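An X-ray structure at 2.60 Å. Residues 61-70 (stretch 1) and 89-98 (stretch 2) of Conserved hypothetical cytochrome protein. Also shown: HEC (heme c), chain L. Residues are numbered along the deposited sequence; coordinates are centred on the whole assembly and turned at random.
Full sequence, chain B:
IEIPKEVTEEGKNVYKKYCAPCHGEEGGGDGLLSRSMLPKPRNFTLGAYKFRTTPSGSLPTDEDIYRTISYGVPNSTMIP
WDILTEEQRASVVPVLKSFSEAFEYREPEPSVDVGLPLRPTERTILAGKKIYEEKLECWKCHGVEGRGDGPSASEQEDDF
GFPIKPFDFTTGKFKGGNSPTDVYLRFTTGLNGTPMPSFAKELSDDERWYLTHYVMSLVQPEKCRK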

# COMPACT_ATOMS: atom_id res chain seq x y z
N THR B 61 -39.72 -29.05 29.46
CA THR B 61 -40.16 -30.40 29.18
C THR B 61 -38.97 -31.36 29.32
O THR B 61 -37.81 -30.95 29.28
CB THR B 61 -40.76 -30.51 27.78
OG1 THR B 61 -39.73 -30.32 26.80
CG2 THR B 61 -41.84 -29.46 27.58
N ASP B 62 -39.28 -32.64 29.49
CA ASP B 62 -38.21 -33.64 29.55
C ASP B 62 -37.39 -33.63 28.26
O ASP B 62 -36.19 -33.93 28.29
CB ASP B 62 -38.80 -35.03 29.80
CG ASP B 62 -39.49 -35.13 31.14
OD1 ASP B 62 -39.68 -34.08 31.80
OD2 ASP B 62 -39.85 -36.26 31.55
N GLU B 63 -38.02 -33.28 27.14
CA GLU B 63 -37.29 -33.19 25.88
C GLU B 63 -36.39 -31.97 25.82
O GLU B 63 -35.32 -32.02 25.22
CB GLU B 63 -38.28 -33.18 24.71
CG GLU B 63 -39.19 -34.41 24.63
CD GLU B 63 -40.32 -34.37 25.65
OE1 GLU B 63 -40.69 -33.27 26.09
OE2 GLU B 63 -40.82 -35.45 26.02
N ASP B 64 -36.81 -30.86 26.45
CA ASP B 64 -35.97 -29.67 26.51
C ASP B 64 -34.66 -29.97 27.22
O ASP B 64 -33.59 -29.55 26.77
CB ASP B 64 -36.70 -28.53 27.21
CG ASP B 64 -37.84 -27.97 26.38
OD1 ASP B 64 -37.92 -28.30 25.18
OD2 ASP B 64 -38.65 -27.19 26.93
N ILE B 65 -34.72 -30.68 28.35
CA ILE B 65 -33.51 -31.00 29.10
C ILE B 65 -32.63 -31.95 28.31
O ILE B 65 -31.41 -31.75 28.21
CB ILE B 65 -33.88 -31.59 30.48
CG1 ILE B 65 -34.76 -30.60 31.25
CG2 ILE B 65 -32.63 -31.92 31.27
CD1 ILE B 65 -35.30 -31.17 32.55
N TYR B 66 -33.22 -33.00 27.73
CA TYR B 66 -32.45 -33.94 26.92
C TYR B 66 -31.77 -33.24 25.74
O TYR B 66 -30.67 -33.63 25.35
CB TYR B 66 -33.36 -35.06 26.41
CG TYR B 66 -32.64 -36.13 25.61
CD1 TYR B 66 -32.09 -37.24 26.24
CD2 TYR B 66 -32.52 -36.02 24.23
CE1 TYR B 66 -31.43 -38.21 25.51
CE2 TYR B 66 -31.86 -36.98 23.50
CZ TYR B 66 -31.32 -38.07 24.14
OH TYR B 66 -30.66 -39.03 23.41
N ARG B 67 -32.41 -32.22 25.18
CA ARG B 67 -31.82 -31.50 24.06
C ARG B 67 -30.59 -30.72 24.51
O ARG B 67 -29.55 -30.75 23.85
CB ARG B 67 -32.84 -30.56 23.43
CG ARG B 67 -32.39 -29.91 22.14
CD ARG B 67 -33.49 -29.06 21.52
NE ARG B 67 -33.64 -29.32 20.10
CZ ARG B 67 -34.45 -28.64 19.29
NH1 ARG B 67 -35.19 -27.65 19.78
NH2 ARG B 67 -34.52 -28.96 18.01
N THR B 68 -30.69 -30.02 25.64
CA THR B 68 -29.56 -29.24 26.14
C THR B 68 -28.39 -30.15 26.51
O THR B 68 -27.22 -29.80 26.27
CB THR B 68 -29.98 -28.41 27.35
OG1 THR B 68 -31.19 -27.70 27.04
CG2 THR B 68 -28.90 -27.41 27.72
N ILE B 69 -28.68 -31.32 27.08
CA ILE B 69 -27.62 -32.27 27.42
C ILE B 69 -26.91 -32.76 26.17
O ILE B 69 -25.68 -32.85 26.12
CB ILE B 69 -28.21 -33.45 28.23
CG1 ILE B 69 -28.85 -32.96 29.53
CG2 ILE B 69 -27.14 -34.49 28.52
CD1 ILE B 69 -29.72 -33.99 30.22
N SER B 70 -27.68 -33.07 25.12
CA SER B 70 -27.09 -33.59 23.89
C SER B 70 -26.31 -32.52 23.14
O SER B 70 -25.20 -32.78 22.65
CB SER B 70 -28.18 -34.19 23.00
OG SER B 70 -28.83 -35.26 23.65
N ARG B 89 -28.08 -40.40 28.53
CA ARG B 89 -28.52 -39.01 28.60
C ARG B 89 -29.98 -38.90 29.03
O ARG B 89 -30.37 -37.91 29.66
CB ARG B 89 -28.32 -38.32 27.25
CG ARG B 89 -26.88 -38.00 26.91
CD ARG B 89 -26.78 -37.41 25.52
NE ARG B 89 -26.44 -38.41 24.52
CZ ARG B 89 -26.80 -38.35 23.24
NH1 ARG B 89 -27.54 -37.34 22.81
NH2 ARG B 89 -26.44 -39.31 22.41
N ALA B 90 -30.80 -39.89 28.69
CA ALA B 90 -32.20 -39.86 29.07
C ALA B 90 -32.41 -40.24 30.53
O ALA B 90 -33.36 -39.78 31.16
CB ALA B 90 -33.02 -40.78 28.17
N SER B 91 -31.52 -41.07 31.09
CA SER B 91 -31.69 -41.53 32.47
C SER B 91 -31.32 -40.46 33.49
O SER B 91 -31.72 -40.59 34.66
CB SER B 91 -30.84 -42.78 32.71
OG SER B 91 -29.45 -42.48 32.65
N VAL B 92 -30.58 -39.42 33.10
CA VAL B 92 -30.23 -38.35 34.03
C VAL B 92 -31.24 -37.21 34.03
O VAL B 92 -31.17 -36.34 34.91
CB VAL B 92 -28.83 -37.76 33.72
CG1 VAL B 92 -27.77 -38.83 33.84
CG2 VAL B 92 -28.81 -37.12 32.34
N VAL B 93 -32.17 -37.19 33.07
CA VAL B 93 -33.22 -36.17 33.09
C VAL B 93 -34.02 -36.18 34.39
O VAL B 93 -34.17 -35.12 35.00
CB VAL B 93 -34.12 -36.32 31.84
CG1 VAL B 93 -35.27 -35.32 31.90
CG2 VAL B 93 -33.30 -36.13 30.58
N PRO B 94 -34.54 -37.32 34.87
CA PRO B 94 -35.26 -37.28 36.16
C PRO B 94 -34.37 -36.93 37.33
O PRO B 94 -34.85 -36.33 38.30
CB PRO B 94 -35.83 -38.70 36.29
CG PRO B 94 -35.73 -39.30 34.94
CD PRO B 94 -34.53 -38.68 34.31
N VAL B 95 -33.08 -37.28 37.27
CA VAL B 95 -32.15 -36.90 38.34
C VAL B 95 -32.08 -35.39 38.46
O VAL B 95 -32.13 -34.83 39.56
CB VAL B 95 -30.77 -37.52 38.08
CG1 VAL B 95 -29.82 -37.19 39.23
CG2 VAL B 95 -30.87 -39.02 37.87
N LEU B 96 -31.96 -34.70 37.32
CA LEU B 96 -31.99 -33.24 37.32
C LEU B 96 -33.33 -32.71 37.79
O LEU B 96 -33.40 -31.67 38.47
CB LEU B 96 -31.66 -32.71 35.92
CG LEU B 96 -30.20 -32.44 35.57
CD1 LEU B 96 -29.35 -33.70 35.67
CD2 LEU B 96 -30.08 -31.83 34.18
N LYS B 97 -34.42 -33.41 37.45
CA LYS B 97 -35.75 -32.97 37.88
C LYS B 97 -35.94 -33.14 39.38
O LYS B 97 -36.66 -32.35 40.00
CB LYS B 97 -36.83 -33.74 37.12
CG LYS B 97 -36.79 -33.55 35.61
CD LYS B 97 -37.90 -34.32 34.91
CE LYS B 97 -39.26 -33.71 35.20
NZ LYS B 97 -40.36 -34.45 34.53
N SER B 98 -35.31 -34.16 39.97
CA SER B 98 -35.47 -34.42 41.40
C SER B 98 -34.79 -33.38 42.28
O SER B 98 -35.00 -33.38 43.49
CB SER B 98 -34.95 -35.81 41.75
OG SER B 98 -33.53 -35.85 41.71
FE HEC L . -23.94 -28.92 32.59
CHA HEC L . -25.68 -26.01 32.11
CHB HEC L . -26.86 -30.71 32.17
CHC HEC L . -22.24 -31.87 33.13
CHD HEC L . -21.03 -27.17 33.13
NA HEC L . -25.90 -28.45 32.21
C1A HEC L . -26.41 -27.18 32.05
C2A HEC L . -27.83 -27.26 31.79
C3A HEC L . -28.17 -28.57 31.82
C4A HEC L . -26.95 -29.33 32.07
CMA HEC L . -29.54 -29.25 31.62
CAA HEC L . -28.66 -25.96 31.59
CBA HEC L . -30.06 -26.05 30.99
CGA HEC L . -30.67 -24.67 30.95
O1A HEC L . -30.21 -23.79 31.71
O2A HEC L . -31.62 -24.46 30.15
NB HEC L . -24.46 -30.91 32.66
C1B HEC L . -25.72 -31.43 32.42
C2B HEC L . -25.61 -32.88 32.49
C3B HEC L . -24.34 -33.20 32.76
C4B HEC L . -23.59 -31.97 32.87
CMB HEC L . -26.79 -33.86 32.30
CAB HEC L . -23.74 -34.61 32.92
CBB HEC L . -23.72 -35.36 31.57
NC HEC L . -22.00 -29.43 33.05
C1C HEC L . -21.51 -30.70 33.22
C2C HEC L . -20.07 -30.61 33.37
C3C HEC L . -19.76 -29.32 33.51
C4C HEC L . -20.95 -28.54 33.22
CMC HEC L . -19.17 -31.81 33.77
CAC HEC L . -18.36 -28.72 33.78
CBC HEC L . -17.43 -28.98 32.57
ND HEC L . -23.43 -26.90 32.62
C1D HEC L . -22.15 -26.41 32.86
C2D HEC L . -22.19 -24.97 32.78
C3D HEC L . -23.65 -24.61 32.46
C4D HEC L . -24.34 -25.88 32.38
CMD HEC L . -21.01 -24.00 32.99
CAD HEC L . -24.26 -23.21 32.27
CBD HEC L . -23.96 -22.72 30.86
CGD HEC L . -24.52 -21.33 30.68
O1D HEC L . -25.73 -21.13 30.92
O2D HEC L . -23.74 -20.43 30.29

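This contact is a compact example of helix packing in which an apolar centre, built around one valine, is closed by a polar interaction at each end. The helix of residues 62-70 crosses the helix that includes Val93 to Lys97 at 111°, with a closest axial approach of 10.3 Å. Val93 acts as the knob: its side chain sits in a hole formed by Asp62, Ile65, Tyr66 and Ile69, residues at positions i, i+3, i+4 and i+7, which the helix brings to the same side. Val93 CG1 lies 4.2 Å from Ile65 CD1, and Val93 CG2 lies 4.2 Å from Ile69 CD1. Ile65 also reaches Leu96, CG2 to CD2 at 3.9 Å, while the ring of Tyr66 reaches Arg89, with Tyr66 CE1 3.6 Å from Arg89 CB.

At one end, Lys97 NZ donates to Asp62 OD1 at 2.8 Å, a salt bridge that brings opposite charges together beside the valine. At the other, Arg89 NH1 donates to Ser70 OG at 2.6 Å; the same hydroxyl donates to Tyr66 O at 3.0 Å, so Ser70 OG links Arg89 to the backbone of the 62-70 helix. The apolar layer continues to the heme c: Ile69 CG1 and Val92 CG2 approach its CMB methyl at 3.6 and 3.8 Å, and Leu96 CD2 lies 3.7 Å from CMA.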